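Local coordinates for protein aspartate-semialdehyde dehydrogenase (Candida albicans, PDB 3HSK) that catalyses the NADPH-dependent reductive dephosphorylation of 4-phospho-L-aspartate to L-aspartate semialdehyde, the second step in making the aspartate-derived amino acids, at residues L135-V140 with C168-S173; T197-I202 with T273-L278; S277-N282 with S347-K352. All coordinates share one frame; numbering follows the deposited sequence.

Contact 1: residues L135-V140 with C168-S173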
loop_
_atom_site.group_PDB
_atom_site.type_symbol
_atom_site.label_atom_id
_atom_site.label_comp_id
_atom_site.label_asym_id
_atom_site.label_seq_id
_atom_site.Cartn_x
_atom_site.Cartn_y
_atom_site.Cartn_z
ATOM N N LEU A 135 -1.036 7.425 26.131
ATOM C CA LEU A 135 -1.616 7.099 24.840
ATOM C C LEU A 135 -1.455 5.603 24.674
ATOM O O LEU A 135 -0.356 5.113 24.423
ATOM C CB LEU A 135 -0.923 7.876 23.720
ATOM C CG LEU A 135 -1.351 7.600 22.279
ATOM C CD1 LEU A 135 -2.828 7.918 22.045
ATOM C CD2 LEU A 135 -0.460 8.390 21.338
ATOM N N VAL A 136 -2.563 4.891 24.828
ATOM C CA VAL A 136 -2.531 3.460 25.083
ATOM C C VAL A 136 -3.205 2.631 23.991
ATOM O O VAL A 136 -4.383 2.825 23.686
ATOM C CB VAL A 136 -3.161 3.129 26.480
ATOM C CG1 VAL A 136 -3.260 1.628 26.706
ATOM C CG2 VAL A 136 -2.353 3.776 27.607
ATOM N N VAL A 137 -2.425 1.738 23.392
ATOM C CA VAL A 137 -2.942 0.578 22.682
ATOM C C VAL A 137 -2.823 -0.532 23.723
ATOM O O VAL A 137 -1.713 -1.007 23.989
ATOM C CB VAL A 137 -2.091 0.253 21.433
ATOM C CG1 VAL A 137 -2.533 -1.058 20.778
ATOM C CG2 VAL A 137 -2.133 1.398 20.436
ATOM N N PRO A 138 -3.951 -0.919 24.351
ATOM C CA PRO A 138 -3.938 -1.773 25.553
ATOM C C PRO A 138 -3.292 -3.154 25.417
ATOM O O PRO A 138 -2.951 -3.757 26.434
ATOM C CB PRO A 138 -5.422 -1.895 25.924
ATOM C CG PRO A 138 -6.163 -1.547 24.685
ATOM C CD PRO A 138 -5.325 -0.534 23.975
ATOM N N ILE A 139 -3.123 -3.642 24.189
ATOM C CA ILE A 139 -2.451 -4.921 23.954
ATOM C C ILE A 139 -0.949 -4.723 23.723
ATOM O O ILE A 139 -0.210 -5.685 23.493
ATOM C CB ILE A 139 -3.088 -5.722 22.764
ATOM C CG1 ILE A 139 -2.849 -5.022 21.420
ATOM C CG2 ILE A 139 -4.579 -5.952 23.001
ATOM C CD1 ILE A 139 -2.956 -5.945 20.204
ATOM N N VAL A 140 -0.509 -3.471 23.803
ATOM C CA VAL A 140 0.873 -3.107 23.499
ATOM C C VAL A 140 1.584 -2.407 24.670
ATOM O O VAL A 140 2.597 -2.907 25.161
ATOM C CB VAL A 140 0.952 -2.264 22.197
ATOM C CG1 VAL A 140 2.271 -1.521 22.095
ATOM C CG2 VAL A 140 0.755 -3.162 20.988
ATOM N N CYS A 168 -5.926 8.176 26.771
ATOM C CA CYS A 168 -6.338 8.288 25.374
ATOM C C CYS A 168 -6.169 6.993 24.572
ATOM O O CYS A 168 -5.196 6.257 24.744
ATOM C CB CYS A 168 -5.607 9.446 24.700
ATOM S SG CYS A 168 -6.244 11.079 25.166
ATOM N N ILE A 169 -7.137 6.732 23.699
ATOM C CA ILE A 169 -7.149 5.552 22.839
ATOM C C ILE A 169 -6.583 5.918 21.469
ATOM O O ILE A 169 -7.055 6.859 20.836
ATOM C CB ILE A 169 -8.594 5.003 22.628
ATOM C CG1 ILE A 169 -9.359 4.895 23.954
ATOM C CG2 ILE A 169 -8.556 3.667 21.889
ATOM C CD1 ILE A 169 -10.871 4.733 23.798
ATOM N N SER A 170 -5.574 5.173 21.016
ATOM C CA SER A 170 -5.028 5.354 19.666
ATOM C C SER A 170 -5.979 4.807 18.615
ATOM O O SER A 170 -6.822 3.955 18.914
ATOM C CB SER A 170 -3.673 4.660 19.522
ATOM O OG SER A 170 -2.613 5.573 19.707
ATOM N N ASN A 171 -5.833 5.295 17.387
ATOM C CA ASN A 171 -6.620 4.799 16.252
ATOM C C ASN A 171 -6.289 3.361 15.828
ATOM O O ASN A 171 -5.202 2.857 16.086
ATOM C CB ASN A 171 -6.468 5.739 15.051
ATOM C CG ASN A 171 -5.040 6.237 14.875
ATOM O OD1 ASN A 171 -4.455 6.819 15.799
ATOM N ND2 ASN A 171 -4.474 6.022 13.687
ATOM N N CYS A 172 -7.253 2.726 15.165
ATOM C CA CYS A 172 -7.116 1.397 14.570
ATOM C C CYS A 172 -5.830 1.225 13.731
ATOM O O CYS A 172 -5.212 0.159 13.758
ATOM C CB CYS A 172 -8.354 1.112 13.710
ATOM S SG CYS A 172 -9.140 -0.512 13.962
ATOM N N SER A 173 -5.438 2.273 12.998
ATOM C CA SER A 173 -4.225 2.265 12.164
ATOM C C SER A 173 -2.926 2.256 12.961
ATOM O O SER A 173 -1.997 1.512 12.634
ATOM C CB SER A 173 -4.207 3.472 11.226
ATOM O OG SER A 173 -5.075 3.262 10.138
HETATM O O HOH W 1 -5.549 2.271 20.958
#

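Contact 2: residues T197-I202 with T273-L278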
loop_
_atom_site.group_PDB
_atom_site.type_symbol
_atom_site.label_atom_id
_atom_site.label_comp_id
_atom_site.label_asym_id
_atom_site.label_seq_id
_atom_site.Cartn_x
_atom_site.Cartn_y
_atom_site.Cartn_z
ATOM N N THR A 197 2.790 1.380 4.578
ATOM C CA THR A 197 1.809 1.857 3.621
ATOM C C THR A 197 0.486 1.188 3.962
ATOM O O THR A 197 0.385 -0.045 3.970
ATOM C CB THR A 197 2.204 1.562 2.169
ATOM O OG1 THR A 197 3.448 2.208 1.873
ATOM C CG2 THR A 197 1.147 2.084 1.210
ATOM N N THR A 198 -0.522 2.005 4.255
ATOM C CA THR A 198 -1.809 1.463 4.651
ATOM C C THR A 198 -2.784 1.324 3.476
ATOM O O THR A 198 -2.732 2.069 2.496
ATOM C CB THR A 198 -2.457 2.256 5.798
ATOM O OG1 THR A 198 -3.050 3.456 5.284
ATOM C CG2 THR A 198 -1.424 2.603 6.889
ATOM N N LEU A 199 -3.652 0.332 3.593
ATOM C CA LEU A 199 -4.756 0.137 2.688
ATOM C C LEU A 199 -5.982 0.105 3.585
ATOM O O LEU A 199 -6.346 -0.942 4.114
ATOM C CB LEU A 199 -4.579 -1.171 1.904
ATOM C CG LEU A 199 -3.440 -1.248 0.875
ATOM C CD1 LEU A 199 -2.112 -1.593 1.520
ATOM C CD2 LEU A 199 -3.754 -2.281 -0.187
ATOM N N GLN A 200 -6.596 1.272 3.779
ATOM C CA GLN A 200 -7.624 1.437 4.812
ATOM C C GLN A 200 -9.057 1.322 4.317
ATOM O O GLN A 200 -9.416 1.866 3.278
ATOM C CB GLN A 200 -7.395 2.720 5.618
ATOM C CG GLN A 200 -6.192 2.596 6.533
ATOM C CD GLN A 200 -5.758 3.894 7.156
ATOM O OE1 GLN A 200 -4.698 4.416 6.830
ATOM N NE2 GLN A 200 -6.564 4.419 8.072
ATOM N N ALA A 201 -9.860 0.607 5.095
ATOM C CA ALA A 201 -11.248 0.326 4.784
ATOM C C ALA A 201 -12.149 1.516 5.091
ATOM O O ALA A 201 -11.740 2.458 5.778
ATOM C CB ALA A 201 -11.703 -0.888 5.558
ATOM N N ILE A 202 -13.382 1.456 4.588
ATOM C CA ILE A 202 -14.349 2.554 4.703
ATOM C C ILE A 202 -14.843 2.770 6.129
ATOM O O ILE A 202 -14.869 3.907 6.613
ATOM C CB ILE A 202 -15.587 2.317 3.802
ATOM C CG1 ILE A 202 -15.178 2.271 2.332
ATOM C CG2 ILE A 202 -16.662 3.397 4.043
ATOM C CD1 ILE A 202 -16.181 1.545 1.455
ATOM N N THR A 273 -5.439 -2.953 6.181
ATOM C CA THR A 273 -4.224 -3.672 5.833
ATOM C C THR A 273 -3.057 -2.684 5.871
ATOM O O THR A 273 -3.193 -1.536 5.439
ATOM C CB THR A 273 -4.336 -4.329 4.431
ATOM O OG1 THR A 273 -5.445 -5.239 4.409
ATOM C CG2 THR A 273 -3.062 -5.104 4.068
ATOM N N GLU A 274 -1.922 -3.127 6.414
ATOM C CA GLU A 274 -0.709 -2.319 6.436
ATOM C C GLU A 274 0.469 -3.154 5.949
ATOM O O GLU A 274 0.722 -4.251 6.460
ATOM C CB GLU A 274 -0.431 -1.755 7.842
ATOM C CG GLU A 274 -1.584 -0.939 8.416
ATOM C CD GLU A 274 -1.235 -0.175 9.684
ATOM O OE1 GLU A 274 -0.107 0.355 9.807
ATOM O OE2 GLU A 274 -2.120 -0.091 10.554
ATOM N N CYS A 275 1.161 -2.628 4.947
ATOM C CA CYS A 275 2.376 -3.217 4.421
ATOM C C CYS A 275 3.544 -2.538 5.113
ATOM O O CYS A 275 3.864 -1.373 4.823
ATOM C CB CYS A 275 2.440 -3.032 2.903
ATOM S SG CYS A 275 1.162 -3.979 2.031
ATOM N N ILE A 276 4.162 -3.252 6.052
ATOM C CA ILE A 276 5.170 -2.632 6.912
ATOM C C ILE A 276 6.585 -3.150 6.682
ATOM O O ILE A 276 6.783 -4.265 6.186
ATOM C CB ILE A 276 4.781 -2.686 8.429
ATOM C CG1 ILE A 276 5.058 -4.067 9.038
ATOM C CG2 ILE A 276 3.317 -2.249 8.632
ATOM C CD1 ILE A 276 5.103 -4.079 10.571
ATOM N N SER A 277 7.554 -2.309 7.041
ATOM C CA SER A 277 8.974 -2.618 6.949
ATOM C C SER A 277 9.597 -2.192 8.275
ATOM O O SER A 277 9.194 -1.166 8.843
ATOM C CB SER A 277 9.596 -1.808 5.817
ATOM O OG SER A 277 10.649 -2.508 5.205
ATOM N N LEU A 278 10.566 -2.969 8.768
ATOM C CA LEU A 278 11.249 -2.638 10.027
ATOM C C LEU A 278 12.736 -3.045 10.082
ATOM O O LEU A 278 13.159 -4.016 9.436
ATOM C CB LEU A 278 10.489 -3.221 11.226
ATOM C CG LEU A 278 10.468 -4.742 11.417
ATOM C CD1 LEU A 278 11.670 -5.223 12.234
ATOM C CD2 LEU A 278 9.178 -5.151 12.087
#

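Contact 3: residues S277-N282 with S347-K352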
loop_
_atom_site.group_PDB
_atom_site.type_symbol
_atom_site.label_atom_id
_atom_site.label_comp_id
_atom_site.label_asym_id
_atom_site.label_seq_id
_atom_site.Cartn_x
_atom_site.Cartn_y
_atom_site.Cartn_z
ATOM N N SER A 277 7.554 -2.309 7.041
ATOM C CA SER A 277 8.974 -2.618 6.949
ATOM C C SER A 277 9.597 -2.192 8.275
ATOM O O SER A 277 9.194 -1.166 8.843
ATOM C CB SER A 277 9.596 -1.808 5.817
ATOM O OG SER A 277 10.649 -2.508 5.205
ATOM N N LEU A 278 10.566 -2.969 8.768
ATOM C CA LEU A 278 11.249 -2.638 10.027
ATOM C C LEU A 278 12.736 -3.045 10.082
ATOM O O LEU A 278 13.159 -4.016 9.436
ATOM C CB LEU A 278 10.489 -3.221 11.226
ATOM C CG LEU A 278 10.468 -4.742 11.417
ATOM C CD1 LEU A 278 11.670 -5.223 12.234
ATOM C CD2 LEU A 278 9.178 -5.151 12.087
ATOM N N ARG A 279 13.507 -2.288 10.862
ATOM C CA ARG A 279 14.914 -2.578 11.139
ATOM C C ARG A 279 15.185 -2.479 12.638
ATOM O O ARG A 279 14.715 -1.545 13.293
ATOM C CB ARG A 279 15.819 -1.590 10.406
ATOM C CG ARG A 279 17.305 -1.855 10.598
ATOM C CD ARG A 279 18.143 -0.864 9.838
ATOM N NE ARG A 279 18.031 0.483 10.392
ATOM C CZ ARG A 279 18.353 1.592 9.727
ATOM N NH1 ARG A 279 18.796 1.515 8.473
ATOM N NH2 ARG A 279 18.224 2.778 10.308
ATOM N N PHE A 280 15.943 -3.438 13.168
ATOM C CA PHE A 280 16.391 -3.391 14.563
ATOM C C PHE A 280 17.664 -2.565 14.733
ATOM O O PHE A 280 18.537 -2.559 13.861
ATOM C CB PHE A 280 16.592 -4.802 15.126
ATOM C CG PHE A 280 15.315 -5.593 15.256
ATOM C CD1 PHE A 280 15.016 -6.606 14.350
ATOM C CD2 PHE A 280 14.408 -5.320 16.282
ATOM C CE1 PHE A 280 13.841 -7.344 14.467
ATOM C CE2 PHE A 280 13.231 -6.049 16.408
ATOM C CZ PHE A 280 12.946 -7.063 15.496
ATOM N N ALA A 281 17.750 -1.858 15.863
ATOM C CA ALA A 281 18.946 -1.084 16.224
ATOM C C ALA A 281 20.135 -2.001 16.547
ATOM O O ALA A 281 21.281 -1.691 16.198
ATOM C CB ALA A 281 18.650 -0.160 17.401
ATOM N N ASN A 282 19.846 -3.126 17.202
ATOM C CA ASN A 282 20.879 -4.074 17.620
ATOM C C ASN A 282 21.128 -5.132 16.561
ATOM O O ASN A 282 20.183 -5.693 16.005
ATOM C CB ASN A 282 20.500 -4.758 18.941
ATOM C CG ASN A 282 20.251 -3.770 20.067
ATOM O OD1 ASN A 282 20.851 -2.691 20.118
ATOM N ND2 ASN A 282 19.357 -4.136 20.981
ATOM N N SER A 347 14.861 -6.014 1.850
ATOM C CA SER A 347 15.963 -5.630 0.989
ATOM C C SER A 347 16.555 -4.298 1.421
ATOM O O SER A 347 17.676 -3.960 1.038
ATOM C CB SER A 347 15.461 -5.516 -0.451
ATOM O OG SER A 347 14.410 -6.441 -0.687
ATOM N N LEU A 348 15.799 -3.532 2.197
ATOM C CA LEU A 348 16.256 -2.218 2.632
ATOM C C LEU A 348 16.429 -2.180 4.146
ATOM O O LEU A 348 17.469 -1.762 4.654
ATOM C CB LEU A 348 15.294 -1.116 2.174
ATOM C CG LEU A 348 15.610 0.268 2.752
ATOM C CD1 LEU A 348 16.849 0.863 2.106
ATOM C CD2 LEU A 348 14.436 1.210 2.622
ATOM N N LEU A 349 15.384 -2.597 4.850
ATOM C CA LEU A 349 15.444 -2.781 6.286
ATOM C C LEU A 349 15.608 -4.274 6.557
ATOM O O LEU A 349 16.121 -4.997 5.698
ATOM C CB LEU A 349 14.202 -2.171 6.959
ATOM C CG LEU A 349 14.033 -0.654 6.763
ATOM C CD1 LEU A 349 12.863 -0.092 7.565
ATOM C CD2 LEU A 349 15.317 0.103 7.099
ATOM N N ASP A 350 15.200 -4.742 7.734
ATOM C CA ASP A 350 15.435 -6.135 8.110
ATOM C C ASP A 350 14.314 -7.063 7.656
ATOM O O ASP A 350 14.571 -8.115 7.056
ATOM C CB ASP A 350 15.640 -6.259 9.628
ATOM C CG ASP A 350 16.993 -5.741 10.089
ATOM O OD1 ASP A 350 17.964 -5.745 9.297
ATOM O OD2 ASP A 350 17.087 -5.336 11.263
ATOM N N PHE A 351 13.077 -6.678 7.964
ATOM C CA PHE A 351 11.914 -7.512 7.682
ATOM C C PHE A 351 10.762 -6.688 7.129
ATOM O O PHE A 351 10.598 -5.519 7.479
ATOM C CB PHE A 351 11.440 -8.238 8.942
ATOM C CG PHE A 351 12.467 -9.178 9.532
ATOM C CD1 PHE A 351 12.587 -10.482 9.065
ATOM C CD2 PHE A 351 13.310 -8.754 10.560
ATOM C CE1 PHE A 351 13.540 -11.354 9.609
ATOM C CE2 PHE A 351 14.267 -9.619 11.108
ATOM C CZ PHE A 351 14.379 -10.914 10.629
ATOM N N LYS A 352 9.976 -7.322 6.261
ATOM C CA LYS A 352 8.695 -6.792 5.843
ATOM C C LYS A 352 7.611 -7.829 6.076
ATOM O O LYS A 352 7.890 -9.025 6.120
ATOM C CB LYS A 352 8.721 -6.297 4.389
ATOM C CG LYS A 352 9.188 -7.297 3.336
ATOM C CD LYS A 352 9.343 -6.576 1.982
ATOM C CE LYS A 352 10.048 -7.430 0.941
ATOM N NZ LYS A 352 10.338 -6.647 -0.298
#

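Contact 1: residues L135-V140 with C168-S173
L135 and C168 are paired in parallel, and the leucine reaches across with its branched end. Its CG lies anti to the backbone N (chi1 177°), which carries CD1 to 4.1 Å from C168 CB and to 3.3 Å from S170 OG. The hydroxyl thus sits against methyl groups, while its polar demand is met from outside by a hydrogen bond to E234 of helix 227-238. At V136 the backbone takes over: V136 N donates to C168 O at 3.0 Å, an almost straight bond (177° at the hydrogen). Beyond this point the two chains draw apart, and a water bridges them, donating to V136 O at 3.0 Å and to S170 O at 2.9 Å. V137 closes the contact with a single branch, CG2, which meets S170 CB at 3.7 Å; the same valine packs on helix 172-188. This is the edge of the parallel sheet of the coenzyme-binding domain, where strand 135-136, helix 146-157 and strand 165-169 form a beta-alpha-beta unit. S170 stands where strand 165-169 gives way to N171, at the N-cap position, and to the helix that starts with the predicted nucleophile C172. After one direct backbone bond, the carbonyls of V136 and S170 are joined only through water, and the buried S170 hydroxyl is satisfied by E234.

Contact 2: residues T197-I202 with T273-L278
T273 O receives the N-H of L199 at 2.7 Å, and the CA-H of T198 also leans on it, with T198 CA 3.4 Å from the oxygen. The return bond of this pair, T273 N to L199 O, is 3.0 Å long and equally straight at the hydrogen, but its donor stands above the carbonyl plane, 36° out of it, and so is not aimed at a lone pair. Two residues along, T197 and C275 exchange a second pair of bonds: C275 N gives to T197 O at 2.9 Å and T197 N to C275 O at 3.0 Å. Between these hydrogen-bonded pairs lies the non-hydrogen-bonded pair T198 and E274. The alternation is that of a regular antiparallel sheet, here strands 191-199 and 273-280, adjacent inner strands of the mixed sheet of the dimerisation domain. Side chains alternate accordingly. On one face T198 and E274 run side by side, the methyl CG2 of T198 lying 3.9 Å from E274 CG; chi1 of -56° sets that CG beside the backbone N, and the chain beyond is extended. E274 OE1 is hydrogen-bonded to the hydroxyl of T196, just before T197 on the partner strand, and this face is backed by helix 172-188 through L177. The other face carries T197, L199, T273 and C275, with L199 CD1 touching C275 SG at 4.1 Å. It is turned to the second subunit, where T197 packs on C275 of that chain and L199 on its I220.

Contact 3: residues S277-N282 with S347-K352
L278 O is gripped by two N-H groups of the facing chain, F351 N at 3.0 Å in the carbonyl plane and D350 N at 2.8 Å, the latter more bent (142° at the hydrogen). L278 N in turn donates to F351 O. A side chain then extends the pairing: D350 OD2 accepts F280 N at 2.9 Å, met on the anti side of the carboxylate and 30° out of its plane. In D350, chi1 of -74° sets CG beside the backbone N and brings the carboxylate to F280 N. L349 lies against L278 O with its CB and, with its CD2, 3.7 Å from R279 CB; that methyl also lies over one face of the guanidinium, the side chains crossing at about a right angle. L278 CD1 rests on one face of the F280 ring, offset toward the rim, and F351 CE2 meets that ring's edge, 4.1 Å from F280 CE1.

Outside partners hold several of these groups. R283 forms a salt bridge with D350 OD2 and also bonds F280 O, D192 holds R279 NE, and F188 packs edge-to-face with F280. K352 NZ reaches away to A261 O, S260 OG and E232, all of the second subunit, the last by a salt bridge. With D350 and F351 both set against L278, the arrangement is a classic beta bulge, placed where strand 351-357 joins its antiparallel neighbour 273-280.

In the fold
Contacts 2 and 3 share S277 and L278 and lie in one sheet: strand 273-280 pairs with 191-199 in contact 2 and with 351-357 in contact 3. Their centres are about 17 Å apart, and I276 O comes to 3.3 Å from K352 CB. Both meet the second subunit. Contact 1 belongs to the coenzyme-binding sheet, its centre about 16 Å from that of contact 2, yet S173 OG lies 2.8 Å from Q200 NE2. Around this junction the predicted catalytic residues gather, with the side chain of E274 about 7 Å from that of C172 and about 5 Å from that of H272. Contact 3 is remote from the active site and the coenzyme pocket, while the side chain of I169 in contact 1 is about 13 Å from the bound NADP.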